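Local coordinates for protein phosphoribosylaminoimidazole carboxylase, ATPase subunit (Thermotoga maritima, PDB 3AX6) that probably catalyses the ATP-dependent joining of bicarbonate to 5-aminoimidazole ribonucleotide, giving N5-carboxyaminoimidazole ribonucleotide in purine biosynthesis, at residues I174-A179 against M245-Q250; P114-K119 against E252-E257. One frame throughout, in Å; residues are numbered along the deposited sequence.

Interaction 1: residues I174-A179 against M245-Q250; sequences IEKELA and MFLTKQ. With ADP (adenosine-5'-diphosphate), chain E.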
ATOM      1  N   ILE A 174     -24.547  25.341   8.271  1.00 21.17           N
ATOM      2  CA  ILE A 174     -23.404  24.751   7.588  1.00 21.09           C
ATOM      3  C   ILE A 174     -23.398  24.979   6.082  1.00 21.03           C
ATOM      4  O   ILE A 174     -24.392  24.741   5.406  1.00 21.44           O
ATOM      5  CB  ILE A 174     -23.337  23.229   7.872  1.00 21.01           C
ATOM      6  CG1 ILE A 174     -23.210  22.999   9.378  1.00 19.73           C
ATOM      7  CG2 ILE A 174     -22.138  22.601   7.160  1.00 19.86           C
ATOM      8  CD1 ILE A 174     -23.329  21.548   9.786  1.00 22.03           C
ATOM      9  N   GLU A 175     -22.260  25.441   5.575  1.00 19.70           N
ATOM     10  CA  GLU A 175     -22.078  25.692   4.152  1.00 21.20           C
ATOM     11  C   GLU A 175     -21.424  24.431   3.586  1.00 21.80           C
ATOM     12  O   GLU A 175     -21.849  23.892   2.563  1.00 22.33           O
ATOM     13  CB  GLU A 175     -21.147  26.888   3.949  1.00 22.87           C
ATOM     14  CG  GLU A 175     -21.568  27.856   2.858  1.00 30.40           C
ATOM     15  CD  GLU A 175     -21.592  27.224   1.481  1.00 34.19           C
ATOM     16  OE1 GLU A 175     -20.548  26.687   1.049  1.00 34.64           O
ATOM     17  OE2 GLU A 175     -22.658  27.272   0.829  1.00 36.86           O
ATOM     18  N   LYS A 176     -20.377  23.978   4.270  1.00 20.72           N
ATOM     19  CA  LYS A 176     -19.638  22.776   3.890  1.00 20.65           C
ATOM     20  C   LYS A 176     -19.120  22.110   5.158  1.00 18.75           C
ATOM     21  O   LYS A 176     -18.902  22.780   6.170  1.00 18.49           O
ATOM     22  CB  LYS A 176     -18.448  23.135   2.997  1.00 21.51           C
ATOM     23  CG  LYS A 176     -18.834  23.697   1.653  1.00 25.33           C
ATOM     24  CD  LYS A 176     -18.372  22.783   0.540  1.00 28.88           C
ATOM     25  CE  LYS A 176     -18.910  23.243  -0.806  1.00 32.12           C
ATOM     26  NZ  LYS A 176     -18.366  22.419  -1.919  1.00 32.79           N
ATOM     27  N   GLU A 177     -18.943  20.797   5.114  1.00 16.01           N
ATOM     28  CA  GLU A 177     -18.414  20.077   6.266  1.00 15.60           C
ATOM     29  C   GLU A 177     -17.028  19.610   5.864  1.00 15.00           C
ATOM     30  O   GLU A 177     -16.856  18.943   4.843  1.00 15.48           O
ATOM     31  CB  GLU A 177     -19.337  18.915   6.654  1.00 18.24           C
ATOM     32  CG  GLU A 177     -20.632  19.415   7.303  1.00 20.19           C
ATOM     33  CD  GLU A 177     -21.468  18.314   7.933  1.00 24.41           C
ATOM     34  OE1 GLU A 177     -20.897  17.511   8.700  1.00 26.45           O
ATOM     35  OE2 GLU A 177     -22.697  18.260   7.675  1.00 24.67           O
ATOM     36  N   LEU A 178     -16.038  19.987   6.665  1.00 13.13           N
ATOM     37  CA  LEU A 178     -14.649  19.688   6.362  1.00 11.13           C
ATOM     38  C   LEU A 178     -13.937  18.780   7.356  1.00 11.73           C
ATOM     39  O   LEU A 178     -14.333  18.672   8.515  1.00 12.22           O
ATOM     40  CB  LEU A 178     -13.875  21.004   6.245  1.00  8.85           C
ATOM     41  CG  LEU A 178     -14.560  22.111   5.429  1.00 11.17           C
ATOM     42  CD1 LEU A 178     -13.823  23.426   5.639  1.00 11.32           C
ATOM     43  CD2 LEU A 178     -14.603  21.751   3.955  1.00  7.83           C
ATOM     44  N   ALA A 179     -12.871  18.139   6.886  1.00  9.44           N
ATOM     45  CA  ALA A 179     -12.077  17.251   7.722  1.00 10.82           C
ATOM     46  C   ALA A 179     -10.596  17.381   7.386  1.00 11.39           C
ATOM     47  O   ALA A 179     -10.218  17.635   6.241  1.00 11.97           O
ATOM     48  CB  ALA A 179     -12.527  15.805   7.536  1.00  4.54           C
HETATM   49  N   MSE A 245     -14.685  19.681  10.996  1.00 12.69           N
HETATM   50  CA  MSE A 245     -15.084  21.070  11.186  1.00 13.70           C
HETATM   51  C   MSE A 245     -16.239  21.493  10.288  1.00 13.64           C
HETATM   52  O   MSE A 245     -16.557  20.823   9.302  1.00 11.79           O
HETATM   53  CB  MSE A 245     -13.883  21.990  10.918  1.00 14.95           C
HETATM   54  CG  MSE A 245     -12.678  21.739  11.812  1.00 13.55           C
HETATM   55 SE   MSE A 245     -11.061  22.582  11.146  1.00 12.82          SE
HETATM   56  CE  MSE A 245     -10.610  21.259   9.806  1.00  7.36           C
ATOM     57  N   PHE A 246     -16.860  22.614  10.649  1.00 13.58           N
ATOM     58  CA  PHE A 246     -17.963  23.183   9.882  1.00 12.83           C
ATOM     59  C   PHE A 246     -17.533  24.520   9.305  1.00 12.71           C
ATOM     60  O   PHE A 246     -16.908  25.324   9.996  1.00 10.96           O
ATOM     61  CB  PHE A 246     -19.185  23.468  10.758  1.00 13.18           C
ATOM     62  CG  PHE A 246     -19.852  22.254  11.321  1.00 15.85           C
ATOM     63  CD1 PHE A 246     -19.866  21.054  10.622  1.00 16.32           C
ATOM     64  CD2 PHE A 246     -20.518  22.329  12.540  1.00 17.22           C
ATOM     65  CE1 PHE A 246     -20.531  19.948  11.123  1.00 16.62           C
ATOM     66  CE2 PHE A 246     -21.192  21.226  13.052  1.00 19.63           C
ATOM     67  CZ  PHE A 246     -21.198  20.030  12.340  1.00 18.09           C
ATOM     68  N   LEU A 247     -17.865  24.749   8.041  1.00 14.76           N
ATOM     69  CA  LEU A 247     -17.594  26.026   7.392  1.00 17.20           C
ATOM     70  C   LEU A 247     -18.999  26.601   7.324  1.00 19.08           C
ATOM     71  O   LEU A 247     -19.807  26.137   6.520  1.00 19.39           O
ATOM     72  CB  LEU A 247     -17.049  25.842   5.973  1.00 17.34           C
ATOM     73  CG  LEU A 247     -17.102  27.117   5.107  1.00 16.86           C
ATOM     74  CD1 LEU A 247     -16.268  28.203   5.748  1.00 18.15           C
ATOM     75  CD2 LEU A 247     -16.600  26.836   3.701  1.00 16.03           C
ATOM     76  N   THR A 248     -19.304  27.577   8.183  1.00 19.38           N
ATOM     77  CA  THR A 248     -20.646  28.161   8.208  1.00 18.88           C
ATOM     78  C   THR A 248     -20.931  29.050   7.022  1.00 19.39           C
ATOM     79  O   THR A 248     -20.027  29.415   6.272  1.00 20.03           O
ATOM     80  CB  THR A 248     -20.914  28.994   9.485  1.00 18.30           C
ATOM     81  OG1 THR A 248     -20.110  30.182   9.472  1.00 18.02           O
ATOM     82  CG2 THR A 248     -20.618  28.173  10.724  1.00 16.67           C
ATOM     83  N   LYS A 249     -22.208  29.381   6.864  1.00 19.90           N
ATOM     84  CA  LYS A 249     -22.679  30.234   5.786  1.00 20.28           C
ATOM     85  C   LYS A 249     -22.115  31.633   5.979  1.00 19.42           C
ATOM     86  O   LYS A 249     -21.984  32.400   5.027  1.00 18.37           O
ATOM     87  CB  LYS A 249     -24.207  30.284   5.811  1.00 22.72           C
ATOM     88  CG  LYS A 249     -24.849  31.207   4.778  1.00 27.81           C
ATOM     89  CD  LYS A 249     -26.164  31.788   5.321  1.00 30.36           C
ATOM     90  CE  LYS A 249     -27.039  32.396   4.229  1.00 31.37           C
ATOM     91  NZ  LYS A 249     -27.674  31.339   3.384  1.00 30.63           N
ATOM     92  N   GLN A 250     -21.776  31.961   7.222  1.00 18.74           N
ATOM     93  CA  GLN A 250     -21.229  33.272   7.540  1.00 18.97           C
ATOM     94  C   GLN A 250     -19.695  33.311   7.610  1.00 18.84           C
ATOM     95  O   GLN A 250     -19.118  34.168   8.279  1.00 18.10           O
ATOM     96  CB  GLN A 250     -21.829  33.789   8.854  1.00 20.05           C
ATOM     97  CG  GLN A 250     -23.348  33.938   8.826  1.00 20.46           C
ATOM     98  CD  GLN A 250     -24.074  32.651   9.164  1.00 22.31           C
ATOM     99  OE1 GLN A 250     -25.273  32.518   8.920  1.00 26.38           O
ATOM    100  NE2 GLN A 250     -23.354  31.701   9.743  1.00 21.22           N
TER
HETATM  101  PB  ADP E 381     -22.327  12.112  14.953  1.00 48.46           P
HETATM  102  O1B ADP E 381     -21.103  12.329  14.131  1.00 47.85           O
HETATM  103  O2B ADP E 381     -23.458  11.401  14.036  1.00 48.72           O
HETATM  104  O3B ADP E 381     -21.929  11.130  16.262  1.00 47.13           O
HETATM  105  PA  ADP E 381     -22.556  14.877  14.721  1.00 38.43           P
HETATM  106  O1A ADP E 381     -22.036  15.880  15.680  1.00 34.95           O
HETATM  107  O2A ADP E 381     -21.438  14.632  13.572  1.00 39.65           O
HETATM  108  O3A ADP E 381     -22.936  13.513  15.565  1.00 43.77           O
HETATM  109  O5' ADP E 381     -23.941  15.452  14.086  1.00 37.43           O
HETATM  110  C5' ADP E 381     -24.145  14.852  12.796  1.00 32.89           C
HETATM  111  C4' ADP E 381     -24.655  15.893  11.793  1.00 30.37           C
HETATM  112  O4' ADP E 381     -25.614  16.803  12.423  1.00 28.36           O
HETATM  113  C3' ADP E 381     -23.508  16.766  11.254  1.00 29.61           C
HETATM  114  O3' ADP E 381     -22.851  16.166  10.128  1.00 31.86           O
HETATM  115  C2' ADP E 381     -24.212  18.081  10.926  1.00 27.74           C
HETATM  116  O2' ADP E 381     -24.717  18.079   9.589  1.00 28.42           O
HETATM  117  C1' ADP E 381     -25.330  18.167  11.984  1.00 24.62           C
HETATM  118  N9  ADP E 381     -24.947  19.042  13.113  1.00 22.53           N
HETATM  119  C8  ADP E 381     -24.129  18.728  14.171  1.00 20.97           C
HETATM  120  N7  ADP E 381     -24.008  19.745  14.971  1.00 20.10           N
HETATM  121  C5  ADP E 381     -24.735  20.777  14.494  1.00 20.54           C
HETATM  122  C6  ADP E 381     -24.987  22.112  14.914  1.00 19.54           C
HETATM  123  N6  ADP E 381     -24.418  22.598  16.068  1.00 18.90           N
HETATM  124  N1  ADP E 381     -25.795  22.894  14.164  1.00 21.36           N
HETATM  125  C2  ADP E 381     -26.358  22.443  13.039  1.00 22.25           C
HETATM  126  N3  ADP E 381     -26.145  21.197  12.607  1.00 22.37           N
HETATM  127  C4  ADP E 381     -25.351  20.342  13.292  1.00 21.35           C
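Glu177 and Phe246 lie side by side on an antiparallel strand pair of the ATP-grasp domain, pointing the same way into the ADP pocket. With CG anti to the carbonyl carbon (chi1 -72°), Glu177 lays CG 3.8 Å from Phe246 CD1, alongside the ring. CD sits beside the ribose hydroxyls, and the carboxylate is turned almost square to the phenyl ring, 88° between planes. At the tip the two oxygens divide the ribose between them. OE1 accepts a hydrogen bond from ADP O3' and OE2 one from ADP O2'. This two-pronged grip holds the carboxylate in place. OE1 also lies at the edge of the Phe246 ring, where ADP C8 is a further neighbour.

Ile174 covers one face of that ring. Its CD1 makes a CH-pi contact 3.5 Å from the ring centroid and stands over the centre. The backbone pairing runs from Leu178 and selenomethionine Met245, joined by two hydrogen bonds, to Lys176 and Leu247. There a classic beta bulge sets Glu175 and Lys176 both opposite Leu247, and the register shifts by one before Ile174 pairs with Thr248. On the other side of the sheet Leu178 CD1 packs 4.0 Å from Leu247 CB, and helix 218-235 meets Met245 and Leu247. Lys176 NZ forms a salt bridge with Glu197 OE2. At the bulge, Leu247 O accepts two bonds in its carbonyl plane: 2.7 Å from Glu175 N and 3.2 Å from Lys176 N.

Interaction 2: residues P114-K119 against E252-E257; sequences PVPEYK and EILVNE. With ADP (adenosine-5'-diphosphate), chain E.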
ATOM      1  N   PRO A 114     -12.143  27.569  18.192  1.00 21.53           N
ATOM      2  CA  PRO A 114     -13.484  27.950  17.716  1.00 21.83           C
ATOM      3  C   PRO A 114     -14.496  26.804  17.762  1.00 21.70           C
ATOM      4  O   PRO A 114     -14.275  25.748  17.171  1.00 20.36           O
ATOM      5  CB  PRO A 114     -13.222  28.431  16.290  1.00 22.00           C
ATOM      6  CG  PRO A 114     -11.816  28.951  16.360  1.00 21.63           C
ATOM      7  CD  PRO A 114     -11.128  27.874  17.169  1.00 21.80           C
ATOM      8  N   VAL A 115     -15.612  27.035  18.445  1.00 22.21           N
ATOM      9  CA  VAL A 115     -16.646  26.018  18.598  1.00 23.24           C
ATOM     10  C   VAL A 115     -18.016  26.666  18.805  1.00 23.67           C
ATOM     11  O   VAL A 115     -18.106  27.785  19.302  1.00 24.19           O
ATOM     12  CB  VAL A 115     -16.316  25.129  19.822  1.00 24.56           C
ATOM     13  CG1 VAL A 115     -16.247  25.988  21.083  1.00 23.87           C
ATOM     14  CG2 VAL A 115     -17.348  24.049  19.992  1.00 25.57           C
ATOM     15  N   PRO A 116     -19.102  25.973  18.417  1.00 24.20           N
ATOM     16  CA  PRO A 116     -20.454  26.519  18.590  1.00 23.45           C
ATOM     17  C   PRO A 116     -20.776  26.756  20.069  1.00 24.89           C
ATOM     18  O   PRO A 116     -20.269  26.041  20.936  1.00 26.50           O
ATOM     19  CB  PRO A 116     -21.342  25.430  17.994  1.00 22.64           C
ATOM     20  CG  PRO A 116     -20.478  24.827  16.937  1.00 24.68           C
ATOM     21  CD  PRO A 116     -19.140  24.732  17.620  1.00 24.13           C
ATOM     22  N   GLU A 117     -21.607  27.756  20.360  1.00 24.89           N
ATOM     23  CA  GLU A 117     -21.999  28.043  21.740  1.00 26.18           C
ATOM     24  C   GLU A 117     -22.737  26.816  22.262  1.00 25.10           C
ATOM     25  O   GLU A 117     -23.605  26.283  21.582  1.00 24.54           O
ATOM     26  CB  GLU A 117     -22.947  29.238  21.796  1.00 29.72           C
ATOM     27  CG  GLU A 117     -22.530  30.325  22.759  1.00 35.85           C
ATOM     28  CD  GLU A 117     -21.826  31.466  22.058  1.00 40.68           C
ATOM     29  OE1 GLU A 117     -22.463  32.118  21.197  1.00 43.05           O
ATOM     30  OE2 GLU A 117     -20.640  31.712  22.363  1.00 44.23           O
ATOM     31  N   TYR A 118     -22.406  26.372  23.467  1.00 24.70           N
ATOM     32  CA  TYR A 118     -23.058  25.193  24.021  1.00 25.60           C
ATOM     33  C   TYR A 118     -23.431  25.392  25.490  1.00 27.05           C
ATOM     34  O   TYR A 118     -23.088  26.407  26.103  1.00 26.78           O
ATOM     35  CB  TYR A 118     -22.138  23.980  23.871  1.00 22.83           C
ATOM     36  CG  TYR A 118     -20.889  24.109  24.693  1.00 20.89           C
ATOM     37  CD1 TYR A 118     -20.751  23.413  25.889  1.00 20.34           C
ATOM     38  CD2 TYR A 118     -19.867  24.974  24.310  1.00 18.62           C
ATOM     39  CE1 TYR A 118     -19.626  23.574  26.683  1.00 20.63           C
ATOM     40  CE2 TYR A 118     -18.741  25.141  25.095  1.00 20.28           C
ATOM     41  CZ  TYR A 118     -18.628  24.437  26.283  1.00 19.82           C
ATOM     42  OH  TYR A 118     -17.514  24.591  27.071  1.00 22.02           O
ATOM     43  N   LYS A 119     -24.121  24.407  26.049  1.00 29.27           N
ATOM     44  CA  LYS A 119     -24.578  24.473  27.429  1.00 32.19           C
ATOM     45  C   LYS A 119     -25.016  23.080  27.899  1.00 33.56           C
ATOM     46  O   LYS A 119     -25.690  22.353  27.171  1.00 32.21           O
ATOM     47  CB  LYS A 119     -25.751  25.453  27.502  1.00 34.54           C
ATOM     48  CG  LYS A 119     -26.465  25.556  28.841  1.00 38.78           C
ATOM     49  CD  LYS A 119     -25.711  26.423  29.834  1.00 40.75           C
ATOM     50  CE  LYS A 119     -26.680  27.328  30.596  1.00 40.86           C
ATOM     51  NZ  LYS A 119     -27.865  26.585  31.118  1.00 41.19           N
ATOM     52  N   GLU A 252     -17.370  31.252   9.071  1.00 17.87           N
ATOM     53  CA  GLU A 252     -16.627  30.844  10.259  1.00 18.15           C
ATOM     54  C   GLU A 252     -16.295  29.355  10.179  1.00 18.69           C
ATOM     55  O   GLU A 252     -17.062  28.563   9.620  1.00 18.22           O
ATOM     56  CB  GLU A 252     -17.455  31.068  11.530  1.00 20.52           C
ATOM     57  CG  GLU A 252     -18.278  32.349  11.588  1.00 25.85           C
ATOM     58  CD  GLU A 252     -19.563  32.169  12.402  1.00 29.58           C
ATOM     59  OE1 GLU A 252     -20.522  31.523  11.902  1.00 27.72           O
ATOM     60  OE2 GLU A 252     -19.608  32.665  13.550  1.00 32.58           O
ATOM     61  N   ILE A 253     -15.156  28.972  10.742  1.00 17.05           N
ATOM     62  CA  ILE A 253     -14.782  27.565  10.766  1.00 17.06           C
ATOM     63  C   ILE A 253     -14.776  27.099  12.223  1.00 16.85           C
ATOM     64  O   ILE A 253     -13.999  27.580  13.037  1.00 15.61           O
ATOM     65  CB  ILE A 253     -13.424  27.342  10.099  1.00 15.66           C
ATOM     66  CG1 ILE A 253     -13.560  27.662   8.603  1.00 12.31           C
ATOM     67  CG2 ILE A 253     -12.963  25.891  10.302  1.00 15.23           C
ATOM     68  CD1 ILE A 253     -12.295  27.536   7.826  1.00 14.15           C
ATOM     69  N   LEU A 254     -15.689  26.181  12.537  1.00 17.02           N
ATOM     70  CA  LEU A 254     -15.855  25.648  13.887  1.00 17.74           C
ATOM     71  C   LEU A 254     -15.524  24.159  13.935  1.00 17.66           C
ATOM     72  O   LEU A 254     -15.818  23.427  12.993  1.00 18.49           O
ATOM     73  CB  LEU A 254     -17.310  25.852  14.342  1.00 16.10           C
ATOM     74  CG  LEU A 254     -17.865  27.268  14.583  1.00 18.89           C
ATOM     75  CD1 LEU A 254     -17.445  28.199  13.476  1.00 20.25           C
ATOM     76  CD2 LEU A 254     -19.383  27.228  14.673  1.00 14.77           C
ATOM     77  N   VAL A 255     -14.899  23.706  15.015  1.00 17.88           N
ATOM     78  CA  VAL A 255     -14.601  22.285  15.123  1.00 18.77           C
ATOM     79  C   VAL A 255     -15.755  21.564  15.829  1.00 18.84           C
ATOM     80  O   VAL A 255     -16.180  21.928  16.929  1.00 19.38           O
ATOM     81  CB  VAL A 255     -13.267  22.024  15.850  1.00 18.42           C
ATOM     82  CG1 VAL A 255     -13.130  22.940  17.024  1.00 23.38           C
ATOM     83  CG2 VAL A 255     -13.203  20.571  16.301  1.00 19.09           C
ATOM     84  N   ASN A 256     -16.259  20.534  15.166  1.00 18.03           N
ATOM     85  CA  ASN A 256     -17.381  19.750  15.657  1.00 18.96           C
ATOM     86  C   ASN A 256     -16.994  18.445  16.342  1.00 19.44           C
ATOM     87  O   ASN A 256     -17.578  18.080  17.363  1.00 20.44           O
ATOM     88  CB  ASN A 256     -18.327  19.451  14.488  1.00 16.76           C
ATOM     89  CG  ASN A 256     -19.367  18.404  14.823  1.00 16.13           C
ATOM     90  OD1 ASN A 256     -20.130  18.556  15.769  1.00 16.93           O
ATOM     91  ND2 ASN A 256     -19.406  17.337  14.039  1.00 14.45           N
ATOM     92  N   GLU A 257     -16.005  17.749  15.795  1.00 19.39           N
ATOM     93  CA  GLU A 257     -15.613  16.464  16.357  1.00 19.97           C
ATOM     94  C   GLU A 257     -14.130  16.150  16.216  1.00 18.97           C
ATOM     95  O   GLU A 257     -13.456  16.650  15.318  1.00 18.27           O
ATOM     96  CB  GLU A 257     -16.436  15.358  15.679  1.00 23.69           C
ATOM     97  CG  GLU A 257     -16.315  13.984  16.315  1.00 25.89           C
ATOM     98  CD  GLU A 257     -16.898  13.943  17.706  1.00 24.86           C
ATOM     99  OE1 GLU A 257     -18.136  14.012  17.836  1.00 27.21           O
ATOM    100  OE2 GLU A 257     -16.116  13.853  18.671  1.00 27.48           O
TER
HETATM  101  PB  ADP E 381     -22.327  12.112  14.953  1.00 48.46           P
HETATM  102  O1B ADP E 381     -21.103  12.329  14.131  1.00 47.85           O
HETATM  103  O2B ADP E 381     -23.458  11.401  14.036  1.00 48.72           O
HETATM  104  O3B ADP E 381     -21.929  11.130  16.262  1.00 47.13           O
HETATM  105  PA  ADP E 381     -22.556  14.877  14.721  1.00 38.43           P
HETATM  106  O1A ADP E 381     -22.036  15.880  15.680  1.00 34.95           O
HETATM  107  O2A ADP E 381     -21.438  14.632  13.572  1.00 39.65           O
HETATM  108  O3A ADP E 381     -22.936  13.513  15.565  1.00 43.77           O
HETATM  109  O5' ADP E 381     -23.941  15.452  14.086  1.00 37.43           O
HETATM  110  C5' ADP E 381     -24.145  14.852  12.796  1.00 32.89           C
HETATM  111  C4' ADP E 381     -24.655  15.893  11.793  1.00 30.37           C
HETATM  112  O4' ADP E 381     -25.614  16.803  12.423  1.00 28.36           O
HETATM  113  C3' ADP E 381     -23.508  16.766  11.254  1.00 29.61           C
HETATM  114  O3' ADP E 381     -22.851  16.166  10.128  1.00 31.86           O
HETATM  115  C2' ADP E 381     -24.212  18.081  10.926  1.00 27.74           C
HETATM  116  O2' ADP E 381     -24.717  18.079   9.589  1.00 28.42           O
HETATM  117  C1' ADP E 381     -25.330  18.167  11.984  1.00 24.62           C
HETATM  118  N9  ADP E 381     -24.947  19.042  13.113  1.00 22.53           N
HETATM  119  C8  ADP E 381     -24.129  18.728  14.171  1.00 20.97           C
HETATM  120  N7  ADP E 381     -24.008  19.745  14.971  1.00 20.10           N
HETATM  121  C5  ADP E 381     -24.735  20.777  14.494  1.00 20.54           C
HETATM  122  C6  ADP E 381     -24.987  22.112  14.914  1.00 19.54           C
HETATM  123  N6  ADP E 381     -24.418  22.598  16.068  1.00 18.90           N
HETATM  124  N1  ADP E 381     -25.795  22.894  14.164  1.00 21.36           N
HETATM  125  C2  ADP E 381     -26.358  22.443  13.039  1.00 22.25           C
HETATM  126  N3  ADP E 381     -26.145  21.197  12.607  1.00 22.37           N
HETATM  127  C4  ADP E 381     -25.351  20.342  13.292  1.00 21.35           C
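The carbonyl of Pro114 is the flat group that bonds across the contact. Val255 N donates a hydrogen bond to Pro114 O, 3.0 Å away and nearly straight. The donor is tilted 25° from the carbonyl plane. Val255 CG1 sits between the backbone N and the carbonyl carbon (chi1 41°), and it too comes close to Pro114 O. A second flat group, the Tyr118 ring, has Pro116 O in plane at its edge. The Pro116 ring meets Leu254. Pro116 CG presses on Leu254 CD2 at 3.5 Å, a tight carbon contact, and Pro116 CD lies 3.9 Å from Leu254 CB. Pro114 CB rests 3.5 Å from Ile253 O.

The contact ties two sheets of the ATP-grasp fold. Residues 114-117 lead into edge strand 118-120 of the four-stranded antiparallel sheet, while strand 253-259 borders the eight-stranded one. Val172, an ADP-binding residue, touches both Pro116 and Leu254.

The side chain of Asn256 leaves the backbone away from 114-119, and its amide lies beside the alpha-phosphate of ADP. ND2 makes weak hydrogen bonds, each 3.4 Å long, to O1A and O2A of ADP. Asn256 CG packs against Phe246 CZ. An alanine here would probably leave these alpha-phosphate oxygens without their amide donor and open a gap beside Phe246 CZ. Asn256 and Glu257 both face Glu244 in a classic beta bulge.

Overall arrangement
The two interactions lie with their centres about 10 Å apart, on the same side of the chain's centre. Along the chain, interaction 1 is nested within the loop that interaction 2 closes. They meet in the eight-stranded antiparallel sheet, where strand 239-248 runs between strand 174-184 and the edge strand 253-259. Phe246 N and Leu254 O, 2.7 Å apart, form a probable hydrogen bond between them. Interaction 1 stays within this sheet, whereas interaction 2 reaches across to the chain entering the four-stranded sheet. Both touch ADP, interaction 1 at the ribose and adenine, interaction 2 at the alpha-phosphate. The nucleotide thus contacts adjacent strands of one sheet in the ATP-grasp domain.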